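5-formaminoimidazole-4-carboxamide-1-(beta)-D-ribofuranosyl 5'-monophosphate synthetase (Methanocaldococcus jannaschii, PDB 2R7L) catalyses the ATP- and formate-dependent formylation of AICAR to FAICAR without folates, a step of purine biosynthesis, as a homohexamer of the ATP-grasp superfamily. Local coordinates at residues A[265-268]-A[269-272]; A[318-321]-A[322-325]; A[279-282]-A[283-287]. All blocks are in the same frame, centred on the assembly; numbering follows the deposited sequence.

Interaction 1. Residues A[265-268]-A[269-272]; sequences ESLL and PQVF. With AMZ (aminoimidazole 4-carboxamide ribonucleotide), chain F.
The Phe272 ring meets the carbonyl of Leu268 at its edge and near its plane, CD1 lying 3.2 Å from Leu268 O, while Leu222 of strand 219-230 also packs on this side chain. The other flat group, the Gln270 amide, runs alongside Leu267 and points the same way, with NE2 beside Leu267 CD2; its two polar atoms bind the backbone at Leu304 and Leu306. Two backbone bonds mark the first turn of helix 268-285. Val271 N reaches Leu267 O at 2.9 Å, in the carbonyl plane, and Phe272 N reaches Leu268 O at 2.7 Å with an N-H...O angle of 167°. Val271 turns CG1 anti to its backbone N (chi1 169°), which leaves CG2 3.2 Å from Leu267 O. Pro269, which has no N-H to offer, fits early in the helix: its CD lies 3.4 Å from Ser266 O and 3.6 Å from Leu268 CB. A glycine in its place would probably free the first turn to flex and open a gap beside Leu268 and Gly50 of the second subunit. Water 1 donates to Ser266 O and weakly accepts from Gln270 N. Ser266 OG donates a very short 2.5 Å bond to OP2 of the AICAR phosphate; Arg264 also hydrogen-bonds to the ligand. Ser94 and Asn258 of the second subunit bond to it too, and Glu265 bonds to Tyr55 there. The chemistry implies a nucleotide site shared between subunits, its phosphate held by the 3-10 turn just ahead of a helix start, whose dipole may favour the negative charge.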
loop_
_atom_site.group_PDB
_atom_site.type_symbol
_atom_site.label_atom_id
_atom_site.label_comp_id
_atom_site.label_asym_id
_atom_site.label_seq_id
_atom_site.Cartn_x
_atom_site.Cartn_y
_atom_site.Cartn_z
ATOM N N GLU A 265 19.897 10.543 -17.747
ATOM C CA GLU A 265 20.119 9.126 -17.423
ATOM C C GLU A 265 21.457 8.591 -17.939
ATOM O O GLU A 265 22.111 7.814 -17.255
ATOM C CB GLU A 265 18.950 8.248 -17.902
ATOM C CG GLU A 265 18.937 6.837 -17.291
ATOM C CD GLU A 265 17.730 6.014 -17.723
ATOM O OE1 GLU A 265 16.595 6.345 -17.308
ATOM O OE2 GLU A 265 17.917 5.029 -18.478
ATOM N N SER A 266 21.870 9.022 -19.134
ATOM C CA SER A 266 23.170 8.628 -19.687
ATOM C C SER A 266 24.352 8.977 -18.776
ATOM O O SER A 266 25.470 8.521 -19.006
ATOM C CB SER A 266 23.382 9.240 -21.078
ATOM O OG SER A 266 23.143 10.646 -21.073
ATOM N N LEU A 267 24.108 9.764 -17.732
ATOM C CA LEU A 267 25.190 10.192 -16.840
ATOM C C LEU A 267 25.285 9.347 -15.575
ATOM O O LEU A 267 26.160 9.569 -14.733
ATOM C CB LEU A 267 25.025 11.666 -16.453
ATOM C CG LEU A 267 25.156 12.723 -17.553
ATOM C CD1 LEU A 267 24.930 14.130 -16.992
ATOM C CD2 LEU A 267 26.518 12.621 -18.217
ATOM N N LEU A 268 24.386 8.379 -15.430
ATOM C CA LEU A 268 24.403 7.539 -14.232
ATOM C C LEU A 268 25.630 6.619 -14.151
ATOM O O LEU A 268 26.153 6.373 -13.057
ATOM C CB LEU A 268 23.094 6.758 -14.102
ATOM C CG LEU A 268 21.924 7.647 -13.678
ATOM C CD1 LEU A 268 20.621 6.878 -13.753
ATOM C CD2 LEU A 268 22.169 8.162 -12.274
ATOM N N PRO A 269 26.104 6.110 -15.301
ATOM C CA PRO A 269 27.357 5.357 -15.222
ATOM C C PRO A 269 28.489 6.184 -14.617
ATOM O O PRO A 269 29.280 5.664 -13.830
ATOM C CB PRO A 269 27.653 5.006 -16.683
ATOM C CG PRO A 269 26.305 4.997 -17.346
ATOM C CD PRO A 269 25.556 6.123 -16.667
ATOM N N GLN A 270 28.554 7.469 -14.965
ATOM C CA GLN A 270 29.536 8.370 -14.365
ATOM C C GLN A 270 29.245 8.560 -12.880
ATOM O O GLN A 270 30.152 8.508 -12.051
ATOM C CB GLN A 270 29.544 9.732 -15.080
ATOM C CG GLN A 270 30.700 10.631 -14.658
ATOM C CD GLN A 270 30.586 12.073 -15.180
ATOM O OE1 GLN A 270 31.122 12.997 -14.570
ATOM N NE2 GLN A 270 29.888 12.261 -16.302
ATOM N N VAL A 271 27.974 8.802 -12.555
ATOM C CA VAL A 271 27.541 8.967 -11.165
ATOM C C VAL A 271 27.947 7.761 -10.318
ATOM O O VAL A 271 28.521 7.913 -9.232
ATOM C CB VAL A 271 26.011 9.161 -11.070
ATOM C CG1 VAL A 271 25.545 9.051 -9.630
ATOM C CG2 VAL A 271 25.588 10.502 -11.695
ATOM N N PHE A 272 27.660 6.566 -10.824
ATOM C CA PHE A 272 27.972 5.335 -10.092
ATOM C C PHE A 272 29.480 5.109 -9.993
ATOM O O PHE A 272 29.995 4.769 -8.921
ATOM C CB PHE A 272 27.277 4.126 -10.731
ATOM C CG PHE A 272 25.866 3.905 -10.241
ATOM C CD1 PHE A 272 24.780 4.262 -11.025
ATOM C CD2 PHE A 272 25.630 3.346 -8.993
ATOM C CE1 PHE A 272 23.478 4.064 -10.575
ATOM C CE2 PHE A 272 24.335 3.150 -8.533
ATOM C CZ PHE A 272 23.259 3.502 -9.327
HETATM O O5 AMZ F . 16.564 14.623 -19.071
HETATM C C6 AMZ F . 16.209 15.061 -20.168
HETATM N N2 AMZ F . 15.313 16.031 -20.335
HETATM C C3A AMZ F . 16.807 14.511 -21.452
HETATM C C7A AMZ F . 16.599 14.981 -22.736
HETATM N N3 AMZ F . 15.829 16.003 -23.113
HETATM N N1 AMZ F . 17.651 13.489 -21.517
HETATM C C5 AMZ F . 17.958 13.316 -22.811
HETATM N N AMZ F . 17.316 14.227 -23.551
HETATM C C1 AMZ F . 17.382 14.359 -25.027
HETATM C C2 AMZ F . 18.532 15.253 -25.491
HETATM C C3 AMZ F . 19.596 14.264 -25.928
HETATM O O2 AMZ F . 20.294 14.790 -27.056
HETATM O O1 AMZ F . 18.071 16.006 -26.619
HETATM O O AMZ F . 17.655 13.028 -25.492
HETATM C C AMZ F . 18.770 13.066 -26.389
HETATM C C4 AMZ F . 19.528 11.737 -26.206
HETATM O O3 AMZ F . 19.924 11.581 -24.847
HETATM P P AMZ F . 21.373 11.043 -24.509
HETATM O OP1 AMZ F . 21.629 9.640 -24.928
HETATM O O4 AMZ F . 22.425 12.036 -25.210
HETATM O OP2 AMZ F . 21.586 11.216 -22.912
HETATM O O HOH W 1 27.851 8.460 -18.072
#

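Interaction 2. Residues A[318-321]-A[322-325]; sequences GTNS and FMNG
The side chains of Thr319 and Phe322 cross where a 3-10 turn, 318-321, runs into a type I beta turn, 322-325, in the loop that precedes helix 327-333. The side chain of Phe322 can be followed outward. Its CB rests 3.5 Å from Ser321 C. With CG set between the backbone N and the carbonyl carbon (chi1 59°), the ring folds back over the preceding turn instead of swinging clear of it. CD1 then lies near Thr319 O, which sits 3.5 Å above the ring plane, offset toward the rim; water 2 lies over the same face. Ser321 OG is in plane at the ring edge. Farther out, CE1 comes to 3.5 Å from Thr319 CA, and CZ meets the methyl Thr319 CG2 at 3.9 Å. The backbone follows the same fold: Phe322 N donates to Thr319 O from 57° above the carbonyl plane, and water 2 donates to that oxygen too. Across the turn, Met323 CG lies 3.3 Å from Asn320 O. Asn320 ND2 is bonded to His27 O, and Asn320 also packs on Glu265 of a third subunit. Gly318 lines the AICAR pocket, so this compact turn forms part of the substrate site's wall. The Gly318 carbonyl is gripped twice: Ser321 N donates to Gly318 O, and Ser321 OG donates to the same oxygen at 2.8 Å with a C=O...O angle of 179°.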
loop_
_atom_site.group_PDB
_atom_site.type_symbol
_atom_site.label_atom_id
_atom_site.label_comp_id
_atom_site.label_asym_id
_atom_site.label_seq_id
_atom_site.Cartn_x
_atom_site.Cartn_y
_atom_site.Cartn_z
ATOM N N GLY A 318 20.725 17.393 2.365
ATOM C CA GLY A 318 19.876 17.384 1.183
ATOM C C GLY A 318 18.974 16.168 1.031
ATOM O O GLY A 318 18.077 16.163 0.176
ATOM N N THR A 319 19.218 15.133 1.841
ATOM C CA THR A 319 18.367 13.944 1.854
ATOM C C THR A 319 16.963 14.300 2.322
ATOM O O THR A 319 16.021 13.540 2.119
ATOM C CB THR A 319 18.926 12.820 2.756
ATOM O OG1 THR A 319 19.267 13.361 4.035
ATOM C CG2 THR A 319 20.166 12.181 2.139
ATOM N N ASN A 320 16.824 15.470 2.938
ATOM C CA ASN A 320 15.516 15.946 3.352
ATOM C C ASN A 320 14.571 16.170 2.170
ATOM O O ASN A 320 13.356 16.127 2.331
ATOM C CB ASN A 320 15.640 17.207 4.214
ATOM C CG ASN A 320 16.364 16.949 5.526
ATOM O OD1 ASN A 320 16.336 15.834 6.053
ATOM N ND2 ASN A 320 17.022 17.976 6.057
ATOM N N SER A 321 15.120 16.383 0.976
ATOM C CA SER A 321 14.285 16.603 -0.200
ATOM C C SER A 321 13.467 15.361 -0.591
ATOM O O SER A 321 12.432 15.490 -1.245
ATOM C CB SER A 321 15.118 17.097 -1.397
ATOM O OG SER A 321 16.099 16.140 -1.752
ATOM N N PHE A 322 13.937 14.167 -0.211
ATOM C CA PHE A 322 13.173 12.931 -0.445
ATOM C C PHE A 322 12.806 12.149 0.828
ATOM O O PHE A 322 13.063 10.947 0.928
ATOM C CB PHE A 322 13.828 12.028 -1.509
ATOM C CG PHE A 322 15.239 11.596 -1.187
ATOM C CD1 PHE A 322 16.298 12.491 -1.260
ATOM C CD2 PHE A 322 15.509 10.282 -0.842
ATOM C CE1 PHE A 322 17.593 12.092 -0.976
ATOM C CE2 PHE A 322 16.799 9.878 -0.551
ATOM C CZ PHE A 322 17.848 10.785 -0.622
ATOM N N MET A 323 12.200 12.825 1.799
ATOM C CA MET A 323 11.760 12.141 3.018
ATOM C C MET A 323 10.583 11.193 2.732
ATOM O O MET A 323 10.349 10.245 3.471
ATOM C CB MET A 323 11.402 13.144 4.127
ATOM C CG MET A 323 12.593 13.930 4.658
ATOM S SD MET A 323 12.315 14.791 6.218
ATOM C CE MET A 323 11.127 16.047 5.750
ATOM N N ASN A 324 9.857 11.457 1.647
ATOM C CA ASN A 324 8.761 10.598 1.214
ATOM C C ASN A 324 9.199 9.749 0.046
ATOM O O ASN A 324 8.378 9.322 -0.766
ATOM C CB ASN A 324 7.576 11.450 0.770
ATOM C CG ASN A 324 7.959 12.454 -0.291
ATOM O OD1 ASN A 324 9.104 12.911 -0.343
ATOM N ND2 ASN A 324 7.012 12.808 -1.138
ATOM N N GLY A 325 10.502 9.526 -0.047
ATOM C CA GLY A 325 11.089 8.792 -1.164
ATOM C C GLY A 325 11.302 9.694 -2.365
ATOM O O GLY A 325 10.766 10.807 -2.432
HETATM O O HOH W 2 15.796 10.879 2.428
#

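Interaction 3. Residues A[279-282]-A[283-287]; sequences VAKA and KELVP
Lys281 and Glu284, three residues apart on helix 268-285, form a salt bridge in which Lys281 NZ donates to Glu284 OE1 at 3.0 Å. The ammonium approaches that oxygen on its syn side, 30° out of the carboxylate plane. Lys281 gets there by curling: CG is anti to the backbone N, but the chain bends at chi2 (63°) and chi3 (60°), whereas Glu284 stays extended beyond CG. Lys283 reaches away from this pair to its own salt bridge with Asp218, and a weak bond to Tyr213 adds to it. Three backbone bonds carry the helix to its end. Lys283 N donates to Val279 O, and Leu285 N to Lys281 O at 2.9 Å. Val286 N meets Ala282 O at the same length of 2.9 Å, but from above the carbonyl plane, and Val286 is also the first residue to leave helical torsions. Packing surrounds these bonds. The bend of Lys281 lays its aliphatic part across Leu285, with CG 3.8 Å from Leu285 CD1, and the same side chain rests on Leu131 and Ala135 of helix 125-135. Lys283 CG sits 3.4 Å from Val279 O, and its outer end crosses Val279, where NZ lies 3.9 Å from CG1. Ala282 packs on Met290 and Leu131, and Trp121 packs on Leu285 and Val286. The chemistry is that of a helix C-terminus joined to helix 125-135, where each lysine is paired with a carboxylate, Lys281 with Glu284 within the helix and Lys283 with Asp218 outside it, so that both charges are probably balanced locally.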
loop_
_atom_site.group_PDB
_atom_site.type_symbol
_atom_site.label_atom_id
_atom_site.label_comp_id
_atom_site.label_asym_id
_atom_site.label_seq_id
_atom_site.Cartn_x
_atom_site.Cartn_y
_atom_site.Cartn_z
ATOM N N VAL A 279 34.643 5.002 -2.804
ATOM C CA VAL A 279 34.526 3.905 -1.848
ATOM C C VAL A 279 35.767 3.007 -1.847
ATOM O O VAL A 279 36.289 2.667 -0.787
ATOM C CB VAL A 279 33.227 3.089 -2.106
ATOM C CG1 VAL A 279 33.394 1.621 -1.720
ATOM C CG2 VAL A 279 32.057 3.735 -1.369
ATOM N N ALA A 280 36.238 2.646 -3.036
ATOM C CA ALA A 280 37.416 1.799 -3.177
ATOM C C ALA A 280 38.667 2.436 -2.573
ATOM O O ALA A 280 39.478 1.747 -1.958
ATOM C CB ALA A 280 37.644 1.439 -4.645
ATOM N N LYS A 281 38.818 3.751 -2.727
ATOM C CA LYS A 281 39.986 4.430 -2.170
ATOM C C LYS A 281 39.872 4.635 -0.666
ATOM O O LYS A 281 40.860 4.508 0.052
ATOM C CB LYS A 281 40.254 5.770 -2.870
ATOM C CG LYS A 281 41.553 6.469 -2.412
ATOM C CD LYS A 281 42.817 5.647 -2.731
ATOM C CE LYS A 281 42.957 5.396 -4.232
ATOM N NZ LYS A 281 44.055 4.440 -4.581
ATOM N N ALA A 282 38.674 4.954 -0.189
ATOM C CA ALA A 282 38.465 5.194 1.242
ATOM C C ALA A 282 38.681 3.917 2.058
ATOM O O ALA A 282 39.000 3.971 3.246
ATOM C CB ALA A 282 37.082 5.760 1.496
ATOM N N LYS A 283 38.503 2.769 1.412
ATOM C CA LYS A 283 38.822 1.490 2.040
ATOM C C LYS A 283 40.316 1.414 2.364
ATOM O O LYS A 283 40.701 0.996 3.457
ATOM C CB LYS A 283 38.414 0.328 1.134
ATOM C CG LYS A 283 36.930 -0.010 1.190
ATOM C CD LYS A 283 36.564 -1.074 0.168
ATOM C CE LYS A 283 35.116 -1.512 0.330
ATOM N NZ LYS A 283 34.581 -2.053 -0.946
ATOM N N GLU A 284 41.146 1.835 1.410
ATOM C CA GLU A 284 42.600 1.859 1.577
ATOM C C GLU A 284 43.056 2.917 2.575
ATOM O O GLU A 284 43.886 2.643 3.438
ATOM C CB GLU A 284 43.289 2.108 0.236
ATOM C CG GLU A 284 42.990 1.080 -0.835
ATOM C CD GLU A 284 43.543 1.491 -2.183
ATOM O OE1 GLU A 284 44.182 2.561 -2.248
ATOM O OE2 GLU A 284 43.341 0.757 -3.175
ATOM N N LEU A 285 42.506 4.124 2.461
ATOM C CA LEU A 285 42.981 5.256 3.254
ATOM C C LEU A 285 42.416 5.327 4.668
ATOM O O LEU A 285 43.097 5.800 5.585
ATOM C CB LEU A 285 42.730 6.582 2.525
ATOM C CG LEU A 285 43.223 6.732 1.079
ATOM C CD1 LEU A 285 43.016 8.169 0.602
ATOM C CD2 LEU A 285 44.684 6.316 0.930
ATOM N N VAL A 286 41.172 4.885 4.857
ATOM C CA VAL A 286 40.570 4.921 6.194
ATOM C C VAL A 286 39.683 3.700 6.476
ATOM O O VAL A 286 38.458 3.813 6.459
ATOM C CB VAL A 286 39.704 6.190 6.408
ATOM C CG1 VAL A 286 39.792 6.653 7.854
ATOM C CG2 VAL A 286 40.112 7.302 5.456
ATOM N N PRO A 287 40.301 2.538 6.765
ATOM C CA PRO A 287 39.543 1.292 6.935
ATOM C C PRO A 287 38.488 1.373 8.042
ATOM O O PRO A 287 38.745 1.962 9.101
ATOM C CB PRO A 287 40.628 0.269 7.293
ATOM C CG PRO A 287 41.898 0.857 6.749
ATOM C CD PRO A 287 41.746 2.331 6.960
#

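Along the chain the order is interaction 1, interaction 3, interaction 2. The first two occupy the start and end of helix 268-285, their centres about 22 Å apart and nearest atoms about 8 Å. This helix follows strand 253-263, which within this chain is an outermost strand of the five-stranded antiparallel sheet; interaction 2 comes after strand 306-312, the other outermost one. Its centre lies about 21 Å from that of interaction 1 and 27 Å from that of interaction 3. Within one chain none of the three touches another. Between subunits, however, Asn320 packs on Glu265 of a neighbouring copy, a pair that joins interactions 2 and 1 near AICAR, whereas 279-287 lies away from the annotated sites.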